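Local coordinates for protein transcriptional regulator, LacI family (Lactobacillus brevis, PDB 3JY6) that probably binds cis-regulatory DNA and controls transcription as a LacI-family regulator whose core resembles a periplasmic binding protein, at residues 107-110 / 111-114; 191-194 / 195-199. All coordinates share one frame; numbering follows the deposited sequence.

Contact 1: 107-110 / 111-114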
ATOM      1  N   ASN A 107       4.018 -22.262  -1.624  1.00 22.88           N
ATOM      2  CA  ASN A 107       4.409 -21.873  -0.270  1.00 23.15           C
ATOM      3  C   ASN A 107       5.370 -22.790   0.472  1.00 23.61           C
ATOM      4  O   ASN A 107       6.326 -22.309   1.093  1.00 21.54           O
ATOM      5  CB  ASN A 107       3.155 -21.652   0.568  1.00 21.57           C
ATOM      6  CG  ASN A 107       2.366 -20.448   0.104  1.00 22.47           C
ATOM      7  OD1 ASN A 107       2.785 -19.309   0.307  1.00 20.56           O
ATOM      8  ND2 ASN A 107       1.230 -20.693  -0.540  1.00 19.83           N
ATOM      9  N   PHE A 108       5.106 -24.096   0.417  1.00 24.55           N
ATOM     10  CA  PHE A 108       5.953 -25.091   1.077  1.00 25.70           C
ATOM     11  C   PHE A 108       7.318 -25.152   0.397  1.00 25.81           C
ATOM     12  O   PHE A 108       8.349 -24.979   1.049  1.00 26.47           O
ATOM     13  CB  PHE A 108       5.297 -26.475   1.029  1.00 25.07           C
ATOM     14  CG  PHE A 108       6.169 -27.584   1.563  1.00 27.47           C
ATOM     15  CD1 PHE A 108       6.405 -27.709   2.929  1.00 27.05           C
ATOM     16  CD2 PHE A 108       6.761 -28.503   0.692  1.00 26.61           C
ATOM     17  CE1 PHE A 108       7.223 -28.735   3.424  1.00 26.65           C
ATOM     18  CE2 PHE A 108       7.574 -29.525   1.174  1.00 26.62           C
ATOM     19  CZ  PHE A 108       7.807 -29.641   2.546  1.00 26.50           C
ATOM     20  N   GLU A 109       7.317 -25.383  -0.914  1.00 25.86           N
ATOM     21  CA  GLU A 109       8.555 -25.474  -1.684  1.00 26.00           C
ATOM     22  C   GLU A 109       9.399 -24.212  -1.616  1.00 26.14           C
ATOM     23  O   GLU A 109      10.619 -24.285  -1.477  1.00 27.11           O
ATOM     24  CB  GLU A 109       8.257 -25.805  -3.151  1.00 28.35           C
ATOM     25  CG  GLU A 109       7.991 -27.271  -3.405  1.00 33.54           C
ATOM     26  CD  GLU A 109       9.085 -28.148  -2.834  1.00 35.79           C
ATOM     27  OE1 GLU A 109      10.272 -27.831  -3.062  1.00 38.09           O
ATOM     28  OE2 GLU A 109       8.757 -29.148  -2.160  1.00 38.23           O
ATOM     29  N   ALA A 110       8.756 -23.054  -1.726  1.00 24.20           N
ATOM     30  CA  ALA A 110       9.475 -21.786  -1.671  1.00 22.72           C
ATOM     31  C   ALA A 110      10.151 -21.562  -0.321  1.00 22.43           C
ATOM     32  O   ALA A 110      11.310 -21.149  -0.262  1.00 22.93           O
ATOM     33  CB  ALA A 110       8.525 -20.633  -1.966  1.00 23.21           C
ATOM     34  N   ALA A 111       9.430 -21.827   0.764  1.00 19.85           N
ATOM     35  CA  ALA A 111       9.985 -21.627   2.102  1.00 19.35           C
ATOM     36  C   ALA A 111      11.150 -22.576   2.323  1.00 20.07           C
ATOM     37  O   ALA A 111      12.229 -22.166   2.762  1.00 18.62           O
ATOM     38  CB  ALA A 111       8.906 -21.854   3.179  1.00 18.04           C
ATOM     39  N   LYS A 112      10.904 -23.843   2.010  1.00 19.65           N
ATOM     40  CA  LYS A 112      11.886 -24.914   2.146  1.00 23.48           C
ATOM     41  C   LYS A 112      13.186 -24.600   1.405  1.00 21.33           C
ATOM     42  O   LYS A 112      14.273 -24.766   1.952  1.00 21.23           O
ATOM     43  CB  LYS A 112      11.295 -26.217   1.603  1.00 25.51           C
ATOM     44  CG  LYS A 112      12.214 -27.422   1.665  1.00 29.59           C
ATOM     45  CD  LYS A 112      11.759 -28.458   0.640  1.00 35.12           C
ATOM     46  CE  LYS A 112      12.718 -29.621   0.526  1.00 38.65           C
ATOM     47  NZ  LYS A 112      12.364 -30.491  -0.641  1.00 42.02           N
ATOM     48  N   ALA A 113      13.060 -24.159   0.156  1.00 19.00           N
ATOM     49  CA  ALA A 113      14.224 -23.827  -0.658  1.00 18.40           C
ATOM     50  C   ALA A 113      14.969 -22.629  -0.082  1.00 19.68           C
ATOM     51  O   ALA A 113      16.195 -22.601  -0.087  1.00 20.01           O
ATOM     52  CB  ALA A 113      13.800 -23.532  -2.095  1.00 17.53           C
ATOM     53  N   ALA A 114      14.226 -21.638   0.408  1.00 19.41           N
ATOM     54  CA  ALA A 114      14.840 -20.457   1.000  1.00 19.00           C
ATOM     55  C   ALA A 114      15.641 -20.844   2.253  1.00 18.95           C
ATOM     56  O   ALA A 114      16.770 -20.374   2.459  1.00 17.90           O
ATOM     57  CB  ALA A 114      13.768 -19.434   1.350  1.00 17.94           C
TER

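Contact 2: 191-194 / 195-199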
ATOM      1  N   ARG A 191       4.342  -7.475   6.436  1.00 21.40           N
ATOM      2  CA  ARG A 191       4.210  -6.478   7.501  1.00 22.01           C
ATOM      3  C   ARG A 191       5.176  -6.658   8.661  1.00 20.58           C
ATOM      4  O   ARG A 191       5.721  -5.684   9.175  1.00 21.44           O
ATOM      5  CB  ARG A 191       2.775  -6.456   8.035  1.00 23.52           C
ATOM      6  CG  ARG A 191       2.275  -7.795   8.538  1.00 26.12           C
ATOM      7  CD  ARG A 191       0.808  -7.686   8.951  1.00 27.22           C
ATOM      8  NE  ARG A 191       0.643  -6.748  10.057  1.00 30.48           N
ATOM      9  CZ  ARG A 191      -0.526  -6.432  10.607  1.00 30.63           C
ATOM     10  NH1 ARG A 191      -1.645  -6.984  10.148  1.00 29.74           N
ATOM     11  NH2 ARG A 191      -0.579  -5.565  11.610  1.00 30.86           N
ATOM     12  N   TRP A 192       5.381  -7.900   9.079  1.00 20.24           N
ATOM     13  CA  TRP A 192       6.284  -8.186  10.184  1.00 20.47           C
ATOM     14  C   TRP A 192       7.724  -7.846   9.819  1.00 20.47           C
ATOM     15  O   TRP A 192       8.475  -7.335  10.649  1.00 19.92           O
ATOM     16  CB  TRP A 192       6.154  -9.655  10.580  1.00 23.13           C
ATOM     17  CG  TRP A 192       4.754 -10.026  11.028  1.00 24.37           C
ATOM     18  CD1 TRP A 192       4.089 -11.186  10.760  1.00 26.45           C
ATOM     19  CD2 TRP A 192       3.853  -9.221  11.801  1.00 24.66           C
ATOM     20  NE1 TRP A 192       2.823 -11.155  11.314  1.00 25.29           N
ATOM     21  CE2 TRP A 192       2.658  -9.961  11.961  1.00 26.25           C
ATOM     22  CE3 TRP A 192       3.942  -7.947  12.384  1.00 27.78           C
ATOM     23  CZ2 TRP A 192       1.549  -9.463  12.667  1.00 27.12           C
ATOM     24  CZ3 TRP A 192       2.835  -7.450  13.088  1.00 28.43           C
ATOM     25  CH2 TRP A 192       1.659  -8.214  13.224  1.00 26.47           C
ATOM     26  N   LEU A 193       8.107  -8.110   8.572  1.00 19.47           N
ATOM     27  CA  LEU A 193       9.461  -7.803   8.132  1.00 20.32           C
ATOM     28  C   LEU A 193       9.629  -6.285   8.122  1.00 21.26           C
ATOM     29  O   LEU A 193      10.656  -5.759   8.552  1.00 22.60           O
ATOM     30  CB  LEU A 193       9.706  -8.405   6.734  1.00 22.10           C
ATOM     31  CG  LEU A 193      11.124  -8.427   6.157  1.00 24.67           C
ATOM     32  CD1 LEU A 193      11.258  -9.583   5.185  1.00 23.77           C
ATOM     33  CD2 LEU A 193      11.434  -7.100   5.465  1.00 26.79           C
ATOM     34  N   LEU A 194       8.592  -5.581   7.672  1.00 21.54           N
ATOM     35  CA  LEU A 194       8.634  -4.125   7.580  1.00 23.83           C
ATOM     36  C   LEU A 194       8.581  -3.433   8.929  1.00 22.77           C
ATOM     37  O   LEU A 194       9.178  -2.386   9.106  1.00 23.83           O
ATOM     38  CB  LEU A 194       7.472  -3.599   6.718  1.00 27.19           C
ATOM     39  CG  LEU A 194       7.336  -4.095   5.276  1.00 29.21           C
ATOM     40  CD1 LEU A 194       6.022  -3.613   4.697  1.00 29.77           C
ATOM     41  CD2 LEU A 194       8.503  -3.597   4.441  1.00 31.07           C
ATOM     42  N   GLU A 195       7.875  -4.025   9.882  1.00 23.86           N
ATOM     43  CA  GLU A 195       7.744  -3.413  11.191  1.00 25.72           C
ATOM     44  C   GLU A 195       8.893  -3.668  12.164  1.00 25.89           C
ATOM     45  O   GLU A 195       9.321  -2.745  12.865  1.00 25.82           O
ATOM     46  CB  GLU A 195       6.429  -3.857  11.848  1.00 27.58           C
ATOM     47  CG  GLU A 195       6.069  -3.063  13.097  1.00 29.82           C
ATOM     48  CD  GLU A 195       4.788  -3.531  13.746  1.00 31.04           C
ATOM     49  OE1 GLU A 195       3.874  -3.979  13.020  1.00 32.17           O
ATOM     50  OE2 GLU A 195       4.688  -3.436  14.988  1.00 32.85           O
ATOM     51  N   PHE A 196       9.411  -4.894  12.187  1.00 25.43           N
ATOM     52  CA  PHE A 196      10.457  -5.256  13.145  1.00 25.14           C
ATOM     53  C   PHE A 196      11.906  -5.412  12.703  1.00 25.69           C
ATOM     54  O   PHE A 196      12.793  -5.411  13.553  1.00 27.65           O
ATOM     55  CB  PHE A 196      10.029  -6.534  13.880  1.00 24.28           C
ATOM     56  CG  PHE A 196       8.727  -6.393  14.626  1.00 25.69           C
ATOM     57  CD1 PHE A 196       8.685  -5.760  15.866  1.00 25.64           C
ATOM     58  CD2 PHE A 196       7.537  -6.867  14.078  1.00 23.80           C
ATOM     59  CE1 PHE A 196       7.474  -5.596  16.553  1.00 26.25           C
ATOM     60  CE2 PHE A 196       6.315  -6.707  14.759  1.00 26.65           C
ATOM     61  CZ  PHE A 196       6.288  -6.070  15.999  1.00 25.20           C
ATOM     62  N   PHE A 197      12.167  -5.541  11.406  1.00 25.12           N
ATOM     63  CA  PHE A 197      13.546  -5.728  10.944  1.00 24.55           C
ATOM     64  C   PHE A 197      14.420  -4.475  10.783  1.00 23.65           C
ATOM     65  O   PHE A 197      15.634  -4.531  11.017  1.00 23.00           O
ATOM     66  CB  PHE A 197      13.560  -6.526   9.627  1.00 24.39           C
ATOM     67  CG  PHE A 197      13.195  -7.990   9.777  1.00 24.89           C
ATOM     68  CD1 PHE A 197      12.699  -8.501  10.983  1.00 26.58           C
ATOM     69  CD2 PHE A 197      13.336  -8.859   8.698  1.00 25.12           C
ATOM     70  CE1 PHE A 197      12.350  -9.857  11.107  1.00 24.95           C
ATOM     71  CE2 PHE A 197      12.992 -10.211   8.807  1.00 25.42           C
ATOM     72  CZ  PHE A 197      12.495 -10.713  10.017  1.00 25.49           C
ATOM     73  N   PRO A 198      13.834  -3.338  10.360  1.00 25.07           N
ATOM     74  CA  PRO A 198      14.649  -2.125  10.196  1.00 23.74           C
ATOM     75  C   PRO A 198      15.490  -1.697  11.404  1.00 25.31           C
ATOM     76  O   PRO A 198      16.659  -1.346  11.248  1.00 23.30           O
ATOM     77  CB  PRO A 198      13.620  -1.074   9.795  1.00 22.92           C
ATOM     78  CG  PRO A 198      12.701  -1.863   8.923  1.00 22.74           C
ATOM     79  CD  PRO A 198      12.506  -3.152   9.735  1.00 24.02           C
ATOM     80  N   ASN A 199      14.910  -1.716  12.603  1.00 27.20           N
ATOM     81  CA  ASN A 199      15.670  -1.318  13.786  1.00 30.12           C
ATOM     82  C   ASN A 199      16.734  -2.350  14.151  1.00 29.64           C
ATOM     83  O   ASN A 199      17.742  -2.017  14.766  1.00 30.20           O
ATOM     84  CB  ASN A 199      14.739  -1.072  14.976  1.00 33.37           C
ATOM     85  CG  ASN A 199      14.103   0.306  14.944  1.00 36.36           C
ATOM     86  OD1 ASN A 199      14.086   1.011  15.949  1.00 35.26           O
ATOM     87  ND2 ASN A 199      13.574   0.693  13.787  1.00 38.46           N
TER

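Contact 1: 107-110 / 111-114
Phe-108 and Lys-112 lie one turn apart on helix 107-119, part of the alpha/beta lobe of a fold related to the periplasmic binding proteins. Four successive i to i+4 backbone bonds, all of ordinary alpha-helical length, define the first two turns of the helix. Ala-111 N donates to Asn-107 O at 3.2 Å, the longest of the set, and Lys-112 N to Phe-108 O at 3.0 Å, the straightest, with an N-H...O angle of 166°. Glu-109 O takes Ala-113 N at 2.9 Å and Ala-110 O takes Ala-114 N at 3.0 Å, so all four carbonyls of 107-110 are satisfied within the helix. Further along, the carbonyls of Ala-111 and Lys-112 also accept from the hydroxyls of Thr-115 and Thr-116.

The buried amide of Asn-107 turns from the helix to outside partners: OD1 accepts from Arg-142 NE, on helix 137-147, and ND2 donates to Glu-94 OE1. Phe-108 leans toward that same helix, where its ring makes a cation-pi contact with Arg-144, while Lys-112 CD approaches the ring obliquely, 4.4 Å from CE2.

Glu-109 and Lys-112 run side by side, pointing the same way. The lysine chain is extended, with CG opposite the backbone N (chi1 179°), whereas the glutamate bends at chi2 (-52°), which brings its carboxylate alongside Lys-112 CD, 4.0 Å from Glu-109 OE1. The opposite charges probably attract, but with Glu-109 OE2 4.1 Å from Lys-112 NZ they fall short of a salt bridge.

Contact 2: 191-194 / 195-199
Glu-195 N donates to Arg-191 O at 2.8 Å, the shortest of three i to i+4 bonds here; Phe-196 N to Trp-192 O and Phe-197 N to Leu-193 O follow. The side-chain charges engage outside partners: Arg-191 NH1 pairs with Glu-160, and the Glu-195 carboxylate is held through OE1 by Tyr-163 OH and through OE2 by His-165 ND1. Thus fixed, Glu-195 OE1 meets the edge of the Trp-192 indole 3.6 Å from CZ3, the two planes 54° apart. Trp-192 NE1 bonds to Ser-131 OG.

The segment follows strand 183-187 of the parallel sheet in this alpha/beta lobe, and Pro-198 breaks the bonding sequence. Having no N-H, it cannot serve Leu-194 O, which is buried without a partner while Pro-198 CD sits 3.5 Å from it. Met-225 of the second subunit packs on this proline.

Trp-192 CE3 abuts the edge of the Phe-196 ring, 3.6 Å from CE2. Phe-197, its CG opposite the carbonyl carbon (chi1 -71°), lays one ring face over Leu-193 CA, a CH-pi contact 4.1 Å from the centroid and 14° off the normal. Replacing Phe-197 by an alanine removes the ring and would probably open a gap between Leu-193 and Leu-129, leaving Leu-193 CA without its aromatic cover. On the same side of that ring but displaced outward, Leu-193 CG comes to 3.4 Å from Phe-197 CD2.

Overall arrangement
Contacts 1 and 2 do not touch: their centres are 21 Å apart and their nearest atoms about 11 Å. Both are local helical contacts in the lobe built on the four-stranded parallel sheet, and strand 125-131 gives a common reference: helix 107-119, carrying contact 1, precedes it in the chain, while in contact 2 Trp-192 and Phe-197 touch its Leu-129. Their helical neighbours differ: 107-110 packs on helix 137-147, whereas 195-199 packs through Phe-196 on helix 165-177, consistent with positions on opposite faces of the sheet. Within the dimer, 195-199 reaches the second subunit, where Asn-199 ND2 bonds to Arg-224 O, while 107-114 touches no other chain.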